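Local atomic coordinates of Serine/threonine-protein kinase Tel1 (Chaetomium thermophilum, PDB entry 6SKY), a protein that phosphorylates serine and threonine residues of proteins using ATP and probably acts as a DNA damage sensor that activates checkpoint signalling. Residues A1929-S1934 and L1943-Y1948; G1882-A1887 and F1921-D1926. All blocks are in the same frame, centred on the assembly; numbering follows the deposited sequence.

Contact 1 (A1929-S1934 and L1943-Y1948); sequences AYYGLS and LARLEY
Two tyrosines laid one over the other form the dense part of this contact, between the 3-10 turn at 1930-1932 and the final turns of helix 1939-1948. Tyr1930 and Tyr1948 make a face-to-face stack, with ring centroids 4.0 Å apart and planes inclined by 17°; tyrosine suits both places by giving a broad flat face. Their side chains run head to tail, so the Tyr1948 OH arrives 3.5 Å from CB of Tyr1930. In both residues CG is anti to the backbone N (chi1 176° and 168°), which carries each ring out across the gap to lie over its partner. CG of Tyr1930 lies over the centre of the Tyr1948 ring, whereas CG of Tyr1948 sits nearer the rim of the Tyr1930 ring. The Tyr1930 OH passes beyond the stack to within 4.2 Å of the CA of Arg1945.

Packing loosens around Tyr1931 and Arg1945, both partly exposed to solvent. CE1 of Tyr1931 meets the Arg1945 CG at 4.1 Å as the two side chains cross nearly at a right angle, and the Tyr1931 OH approaches the edge of the Tyr1948 ring. Arginine suits this border: its methylenes pack while the chain, bent at chi3, carries the guanidinium onward, NH1 to Glu2219 of the second subunit and NH2 to Glu1949, a salt bridge each. No hydrogen bond joins the segments, so aromatic and aliphatic surface holds them.

Within the fold, this is a loop of the FAT region folded back on its following helix. Leu1933 packs on helix 1916-1923, Leu1943 and Leu1946 on helix 1953-1968, and Tyr1931 forms a cation-pi pair with Arg2819 on helix 2816-2828.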
ATOM      1  N   ALA A1929       0.026  17.990 -16.903  1.00 30.57           N
ATOM      2  CA  ALA A1929      -0.767  18.213 -18.107  1.00 30.57           C
ATOM      3  C   ALA A1929      -0.960  16.932 -18.906  1.00 30.57           C
ATOM      4  O   ALA A1929      -2.043  16.691 -19.449  1.00 30.57           O
ATOM      5  CB  ALA A1929      -0.110  19.285 -18.965  1.00 30.57           C
ATOM      6  N   TYR A1930       0.077  16.096 -18.974  1.00 32.73           N
ATOM      7  CA  TYR A1930       0.023  14.860 -19.745  1.00 32.73           C
ATOM      8  C   TYR A1930      -1.176  14.003 -19.389  1.00 32.73           C
ATOM      9  O   TYR A1930      -1.726  13.317 -20.253  1.00 32.73           O
ATOM     10  CB  TYR A1930       1.305  14.071 -19.517  1.00 32.73           C
ATOM     11  CG  TYR A1930       1.344  12.727 -20.191  1.00 32.73           C
ATOM     12  CD1 TYR A1930       1.638  12.616 -21.535  1.00 32.73           C
ATOM     13  CD2 TYR A1930       1.108  11.567 -19.477  1.00 32.73           C
ATOM     14  CE1 TYR A1930       1.680  11.400 -22.150  1.00 32.73           C
ATOM     15  CE2 TYR A1930       1.148  10.345 -20.086  1.00 32.73           C
ATOM     16  CZ  TYR A1930       1.438  10.267 -21.422  1.00 32.73           C
ATOM     17  OH  TYR A1930       1.482   9.049 -22.041  1.00 32.73           O
ATOM     18  N   TYR A1931      -1.596  14.024 -18.132  1.00 29.61           N
ATOM     19  CA  TYR A1931      -2.661  13.152 -17.668  1.00 29.61           C
ATOM     20  C   TYR A1931      -4.040  13.613 -18.095  1.00 29.61           C
ATOM     21  O   TYR A1931      -5.010  12.897 -17.854  1.00 29.61           O
ATOM     22  CB  TYR A1931      -2.611  13.040 -16.153  1.00 29.61           C
ATOM     23  CG  TYR A1931      -1.292  12.540 -15.654  1.00 29.61           C
ATOM     24  CD1 TYR A1931      -1.078  11.200 -15.439  1.00 29.61           C
ATOM     25  CD2 TYR A1931      -0.256  13.409 -15.411  1.00 29.61           C
ATOM     26  CE1 TYR A1931       0.128  10.743 -14.992  1.00 29.61           C
ATOM     27  CE2 TYR A1931       0.952  12.961 -14.966  1.00 29.61           C
ATOM     28  CZ  TYR A1931       1.141  11.628 -14.759  1.00 29.61           C
ATOM     29  OH  TYR A1931       2.353  11.180 -14.308  1.00 29.61           O
ATOM     30  N   GLY A1932      -4.156  14.775 -18.716  1.00 28.84           N
ATOM     31  CA  GLY A1932      -5.452  15.230 -19.159  1.00 28.84           C
ATOM     32  C   GLY A1932      -5.838  14.782 -20.528  1.00 28.84           C
ATOM     33  O   GLY A1932      -6.984  14.966 -20.934  1.00 28.84           O
ATOM     34  N   LEU A1933      -4.903  14.191 -21.253  1.00 36.81           N
ATOM     35  CA  LEU A1933      -5.150  13.703 -22.596  1.00 36.81           C
ATOM     36  C   LEU A1933      -5.786  12.326 -22.544  1.00 36.81           C
ATOM     37  O   LEU A1933      -5.385  11.474 -21.751  1.00 36.81           O
ATOM     38  CB  LEU A1933      -3.840  13.646 -23.367  1.00 36.81           C
ATOM     39  CG  LEU A1933      -3.919  13.547 -24.878  1.00 36.81           C
ATOM     40  CD1 LEU A1933      -4.426  14.845 -25.454  1.00 36.81           C
ATOM     41  CD2 LEU A1933      -2.559  13.223 -25.395  1.00 36.81           C
ATOM     42  N   SER A1934      -6.781  12.108 -23.394  1.00 45.29           N
ATOM     43  CA  SER A1934      -7.518  10.853 -23.428  1.00 45.29           C
ATOM     44  C   SER A1934      -7.022   9.984 -24.573  1.00 45.29           C
ATOM     45  O   SER A1934      -6.900  10.451 -25.710  1.00 45.29           O
ATOM     46  CB  SER A1934      -9.015  11.111 -23.578  1.00 45.29           C
ATOM     47  OG  SER A1934      -9.259  11.992 -24.655  1.00 45.29           O
ATOM     48  N   LEU A1943       1.541   1.177 -19.621  1.00 39.98           N
ATOM     49  CA  LEU A1943       2.995   1.127 -19.549  1.00 39.98           C
ATOM     50  C   LEU A1943       3.620   2.424 -20.048  1.00 39.98           C
ATOM     51  O   LEU A1943       4.603   2.905 -19.478  1.00 39.98           O
ATOM     52  CB  LEU A1943       3.506  -0.068 -20.348  1.00 39.98           C
ATOM     53  CG  LEU A1943       5.000  -0.350 -20.321  1.00 39.98           C
ATOM     54  CD1 LEU A1943       5.527  -0.302 -18.907  1.00 39.98           C
ATOM     55  CD2 LEU A1943       5.243  -1.696 -20.941  1.00 39.98           C
ATOM     56  N   ALA A1944       3.065   2.996 -21.116  1.00 41.34           N
ATOM     57  CA  ALA A1944       3.547   4.278 -21.616  1.00 41.34           C
ATOM     58  C   ALA A1944       3.396   5.370 -20.568  1.00 41.34           C
ATOM     59  O   ALA A1944       4.303   6.185 -20.372  1.00 41.34           O
ATOM     60  CB  ALA A1944       2.805   4.658 -22.891  1.00 41.34           C
ATOM     61  N   ARG A1945       2.261   5.398 -19.877  1.00 41.54           N
ATOM     62  CA  ARG A1945       2.077   6.385 -18.825  1.00 41.54           C
ATOM     63  C   ARG A1945       3.010   6.141 -17.648  1.00 41.54           C
ATOM     64  O   ARG A1945       3.464   7.097 -17.014  1.00 41.54           O
ATOM     65  CB  ARG A1945       0.631   6.388 -18.350  1.00 41.54           C
ATOM     66  CG  ARG A1945       0.400   7.296 -17.177  1.00 41.54           C
ATOM     67  CD  ARG A1945      -0.991   7.149 -16.611  1.00 41.54           C
ATOM     68  NE  ARG A1945      -1.239   5.820 -16.068  1.00 41.54           N
ATOM     69  CZ  ARG A1945      -0.745   5.376 -14.918  1.00 41.54           C
ATOM     70  NH1 ARG A1945      -1.034   4.156 -14.500  1.00 41.54           N
ATOM     71  NH2 ARG A1945       0.047   6.147 -14.189  1.00 41.54           N
ATOM     72  N   LEU A1946       3.306   4.880 -17.332  1.00 44.44           N
ATOM     73  CA  LEU A1946       4.201   4.603 -16.213  1.00 44.44           C
ATOM     74  C   LEU A1946       5.645   4.923 -16.550  1.00 44.44           C
ATOM     75  O   LEU A1946       6.426   5.260 -15.659  1.00 44.44           O
ATOM     76  CB  LEU A1946       4.085   3.146 -15.786  1.00 44.44           C
ATOM     77  CG  LEU A1946       2.843   2.751 -15.006  1.00 44.44           C
ATOM     78  CD1 LEU A1946       2.775   1.255 -14.918  1.00 44.44           C
ATOM     79  CD2 LEU A1946       2.890   3.364 -13.633  1.00 44.44           C
ATOM     80  N   GLU A1947       6.024   4.805 -17.818  1.00 47.03           N
ATOM     81  CA  GLU A1947       7.386   5.147 -18.198  1.00 47.03           C
ATOM     82  C   GLU A1947       7.557   6.648 -18.377  1.00 47.03           C
ATOM     83  O   GLU A1947       8.639   7.173 -18.100  1.00 47.03           O
ATOM     84  CB  GLU A1947       7.790   4.399 -19.468  1.00 47.03           C
ATOM     85  CG  GLU A1947       7.242   4.973 -20.754  1.00 47.03           C
ATOM     86  CD  GLU A1947       7.398   4.027 -21.923  1.00 47.03           C
ATOM     87  OE1 GLU A1947       7.592   2.816 -21.689  1.00 47.03           O
ATOM     88  OE2 GLU A1947       7.323   4.491 -23.077  1.00 47.03           O
ATOM     89  N   TYR A1948       6.515   7.351 -18.832  1.00 41.75           N
ATOM     90  CA  TYR A1948       6.525   8.807 -18.764  1.00 41.75           C
ATOM     91  C   TYR A1948       6.690   9.269 -17.326  1.00 41.75           C
ATOM     92  O   TYR A1948       7.500  10.150 -17.028  1.00 41.75           O
ATOM     93  CB  TYR A1948       5.234   9.373 -19.362  1.00 41.75           C
ATOM     94  CG  TYR A1948       5.025  10.844 -19.078  1.00 41.75           C
ATOM     95  CD1 TYR A1948       5.467  11.809 -19.965  1.00 41.75           C
ATOM     96  CD2 TYR A1948       4.390  11.266 -17.920  1.00 41.75           C
ATOM     97  CE1 TYR A1948       5.292  13.140 -19.703  1.00 41.75           C
ATOM     98  CE2 TYR A1948       4.217  12.593 -17.652  1.00 41.75           C
ATOM     99  CZ  TYR A1948       4.668  13.525 -18.547  1.00 41.75           C
ATOM    100  OH  TYR A1948       4.485  14.856 -18.278  1.00 41.75           O
TER

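Contact 2 (G1882-A1887 and F1921-D1926); sequences GMYKVA and FENIDD
Along 1921-1926 the chain leaves helix 1916-1923 and passes alongside the first turn of helix 1884-1898. Asn1923 makes the face contact on the Tyr1884 ring: its CB sits 3.5 Å from the ring centroid, 15° off the normal, a CH-pi interaction. Its amide plane is nearly parallel to the ring (17°), and ND2 is hydrogen-bonded to the Glu1919 carbonyl, so asparagine supplies both a CB for the ring and an anchored amide. Over the ring's opposite face, toward the rim, lies C of Gly1882, in a Schellman motif; at its positive phi a CB would jam against the preceding carbonyl O, so glycine suits the turn.

Ile1924 comes next, its CG1-CD1 limb packing along the Tyr1884 carbonyl and the Lys1885 methylenes, with CD1 3.9 Å from the Tyr1884 O. Lysine suits this place by pairing those methylenes with a terminal ammonium. Its NZ stays 5.5 Å from OD2 of Asp1925, so any attraction is probably long-range; OD1 is salt-bridged to Arg2123.

Helix 1871-1880 flanks Tyr1884 and Ala1887, helix 1836-1849 receives Met1883 and Val1886, and Phe2736 of kinase-region helix 2732-2755 packs on Lys1885 and Ile1924.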
ATOM      1  N   GLY A1882      10.040  22.501 -32.057  1.00 30.49           N
ATOM      2  CA  GLY A1882      10.354  22.430 -30.648  1.00 30.49           C
ATOM      3  C   GLY A1882       9.789  23.540 -29.799  1.00 30.49           C
ATOM      4  O   GLY A1882      10.309  23.794 -28.712  1.00 30.49           O
ATOM      5  N   MET A1883       8.743  24.214 -30.257  1.00 29.19           N
ATOM      6  CA  MET A1883       8.094  25.291 -29.519  1.00 29.19           C
ATOM      7  C   MET A1883       6.767  24.738 -29.014  1.00 29.19           C
ATOM      8  O   MET A1883       5.744  24.855 -29.680  1.00 29.19           O
ATOM      9  CB  MET A1883       7.883  26.506 -30.404  1.00 29.19           C
ATOM     10  CG  MET A1883       9.101  26.959 -31.158  1.00 29.19           C
ATOM     11  SD  MET A1883       8.705  27.928 -32.620  1.00 29.19           S
ATOM     12  CE  MET A1883       8.351  29.523 -31.913  1.00 29.19           C
ATOM     13  N   TYR A1884       6.782  24.142 -27.829  1.00 28.05           N
ATOM     14  CA  TYR A1884       5.630  23.374 -27.382  1.00 28.05           C
ATOM     15  C   TYR A1884       4.547  24.213 -26.724  1.00 28.05           C
ATOM     16  O   TYR A1884       3.371  23.864 -26.825  1.00 28.05           O
ATOM     17  CB  TYR A1884       6.086  22.268 -26.438  1.00 28.05           C
ATOM     18  CG  TYR A1884       6.963  21.269 -27.132  1.00 28.05           C
ATOM     19  CD1 TYR A1884       6.467  20.493 -28.157  1.00 28.05           C
ATOM     20  CD2 TYR A1884       8.284  21.118 -26.782  1.00 28.05           C
ATOM     21  CE1 TYR A1884       7.254  19.592 -28.801  1.00 28.05           C
ATOM     22  CE2 TYR A1884       9.081  20.216 -27.424  1.00 28.05           C
ATOM     23  CZ  TYR A1884       8.561  19.455 -28.429  1.00 28.05           C
ATOM     24  OH  TYR A1884       9.361  18.548 -29.073  1.00 28.05           O
ATOM     25  N   LYS A1885       4.891  25.321 -26.080  1.00 27.08           N
ATOM     26  CA  LYS A1885       3.852  26.199 -25.558  1.00 27.08           C
ATOM     27  C   LYS A1885       3.157  26.950 -26.681  1.00 27.08           C
ATOM     28  O   LYS A1885       1.936  27.135 -26.654  1.00 27.08           O
ATOM     29  CB  LYS A1885       4.449  27.161 -24.546  1.00 27.08           C
ATOM     30  CG  LYS A1885       4.929  26.486 -23.296  1.00 27.08           C
ATOM     31  CD  LYS A1885       5.843  27.384 -22.528  1.00 27.08           C
ATOM     32  CE  LYS A1885       6.051  26.874 -21.133  1.00 27.08           C
ATOM     33  NZ  LYS A1885       6.378  25.439 -21.137  1.00 27.08           N
ATOM     34  N   VAL A1886       3.917  27.378 -27.688  1.00 23.43           N
ATOM     35  CA  VAL A1886       3.324  27.960 -28.885  1.00 23.43           C
ATOM     36  C   VAL A1886       2.429  26.946 -29.577  1.00 23.43           C
ATOM     37  O   VAL A1886       1.337  27.275 -30.050  1.00 23.43           O
ATOM     38  CB  VAL A1886       4.434  28.477 -29.816  1.00 23.43           C
ATOM     39  CG1 VAL A1886       3.850  29.123 -31.015  1.00 23.43           C
ATOM     40  CG2 VAL A1886       5.315  29.446 -29.087  1.00 23.43           C
ATOM     41  N   ALA A1887       2.867  25.690 -29.629  1.00 22.50           N
ATOM     42  CA  ALA A1887       2.069  24.643 -30.251  1.00 22.50           C
ATOM     43  C   ALA A1887       0.776  24.404 -29.492  1.00 22.50           C
ATOM     44  O   ALA A1887      -0.270  24.172 -30.099  1.00 22.50           O
ATOM     45  CB  ALA A1887       2.876  23.357 -30.334  1.00 22.50           C
ATOM     46  N   PHE A1921       1.953  17.232 -25.309  1.00 32.99           N
ATOM     47  CA  PHE A1921       1.884  16.996 -23.874  1.00 32.99           C
ATOM     48  C   PHE A1921       2.980  16.083 -23.354  1.00 32.99           C
ATOM     49  O   PHE A1921       3.269  16.121 -22.157  1.00 32.99           O
ATOM     50  CB  PHE A1921       0.524  16.425 -23.500  1.00 32.99           C
ATOM     51  CG  PHE A1921      -0.538  17.460 -23.392  1.00 32.99           C
ATOM     52  CD1 PHE A1921      -0.249  18.699 -22.875  1.00 32.99           C
ATOM     53  CD2 PHE A1921      -1.815  17.207 -23.815  1.00 32.99           C
ATOM     54  CE1 PHE A1921      -1.214  19.651 -22.781  1.00 32.99           C
ATOM     55  CE2 PHE A1921      -2.779  18.165 -23.723  1.00 32.99           C
ATOM     56  CZ  PHE A1921      -2.481  19.382 -23.208  1.00 32.99           C
ATOM     57  N   GLU A1922       3.600  15.271 -24.206  1.00 36.37           N
ATOM     58  CA  GLU A1922       4.750  14.503 -23.748  1.00 36.37           C
ATOM     59  C   GLU A1922       5.946  15.395 -23.460  1.00 36.37           C
ATOM     60  O   GLU A1922       6.802  15.035 -22.649  1.00 36.37           O
ATOM     61  CB  GLU A1922       5.137  13.460 -24.785  1.00 36.37           C
ATOM     62  CG  GLU A1922       4.264  12.244 -24.805  1.00 36.37           C
ATOM     63  CD  GLU A1922       4.500  11.397 -26.032  1.00 36.37           C
ATOM     64  OE1 GLU A1922       5.329  11.791 -26.876  1.00 36.37           O
ATOM     65  OE2 GLU A1922       3.853  10.339 -26.161  1.00 36.37           O
ATOM     66  N   ASN A1923       6.030  16.550 -24.116  1.00 32.16           N
ATOM     67  CA  ASN A1923       7.228  17.365 -24.083  1.00 32.16           C
ATOM     68  C   ASN A1923       7.063  18.693 -23.370  1.00 32.16           C
ATOM     69  O   ASN A1923       8.067  19.278 -22.963  1.00 32.16           O
ATOM     70  CB  ASN A1923       7.714  17.639 -25.507  1.00 32.16           C
ATOM     71  CG  ASN A1923       7.961  16.381 -26.278  1.00 32.16           C
ATOM     72  OD1 ASN A1923       8.967  15.714 -26.083  1.00 32.16           O
ATOM     73  ND2 ASN A1923       7.046  16.047 -27.167  1.00 32.16           N
ATOM     74  N   ILE A1924       5.839  19.193 -23.222  1.00 31.81           N
ATOM     75  CA  ILE A1924       5.659  20.441 -22.509  1.00 31.81           C
ATOM     76  C   ILE A1924       6.066  20.248 -21.053  1.00 31.81           C
ATOM     77  O   ILE A1924       6.068  19.136 -20.517  1.00 31.81           O
ATOM     78  CB  ILE A1924       4.214  20.946 -22.625  1.00 31.81           C
ATOM     79  CG1 ILE A1924       4.184  22.464 -22.629  1.00 31.81           C
ATOM     80  CG2 ILE A1924       3.371  20.435 -21.488  1.00 31.81           C
ATOM     81  CD1 ILE A1924       2.887  23.012 -23.071  1.00 31.81           C
ATOM     82  N   ASP A1925       6.436  21.353 -20.412  1.00 38.18           N
ATOM     83  CA  ASP A1925       7.090  21.313 -19.108  1.00 38.18           C
ATOM     84  C   ASP A1925       6.069  21.588 -18.006  1.00 38.18           C
ATOM     85  O   ASP A1925       6.013  22.668 -17.421  1.00 38.18           O
ATOM     86  CB  ASP A1925       8.241  22.308 -19.073  1.00 38.18           C
ATOM     87  CG  ASP A1925       9.070  22.186 -17.823  1.00 38.18           C
ATOM     88  OD1 ASP A1925       8.893  21.192 -17.092  1.00 38.18           O
ATOM     89  OD2 ASP A1925       9.896  23.085 -17.564  1.00 38.18           O
ATOM     90  N   ASP A1926       5.264  20.573 -17.708  1.00 39.60           N
ATOM     91  CA  ASP A1926       4.344  20.631 -16.597  1.00 39.60           C
ATOM     92  C   ASP A1926       4.239  19.223 -16.045  1.00 39.60           C
ATOM     93  O   ASP A1926       4.237  18.262 -16.824  1.00 39.60           O
ATOM     94  CB  ASP A1926       2.958  21.138 -16.999  1.00 39.60           C
ATOM     95  CG  ASP A1926       2.228  21.799 -15.848  1.00 39.60           C
ATOM     96  OD1 ASP A1926       2.798  22.732 -15.251  1.00 39.60           O
ATOM     97  OD2 ASP A1926       1.091  21.397 -15.538  1.00 39.60           O
TER

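In the fold
From the N terminus, contact 2 comes first: it closes a loop that runs from the start of helix 1884-1898, through a gap with no modelled residues, to the end of helix 1916-1923 and just beyond, tying these parts together. Contact 1 opens only afterwards and closes a short span from the 3-10 turn at 1930-1932 through the start of helix 1939-1948, folding the connecting loop onto that helix. The two are therefore in series, neither nested nor crossed, yet their centres are 14 Å apart and they touch, with Tyr1930 and Tyr1948 packing against 1921-1926. Both lie where the FAT region meets the kinase region, contact 1 also at the second subunit.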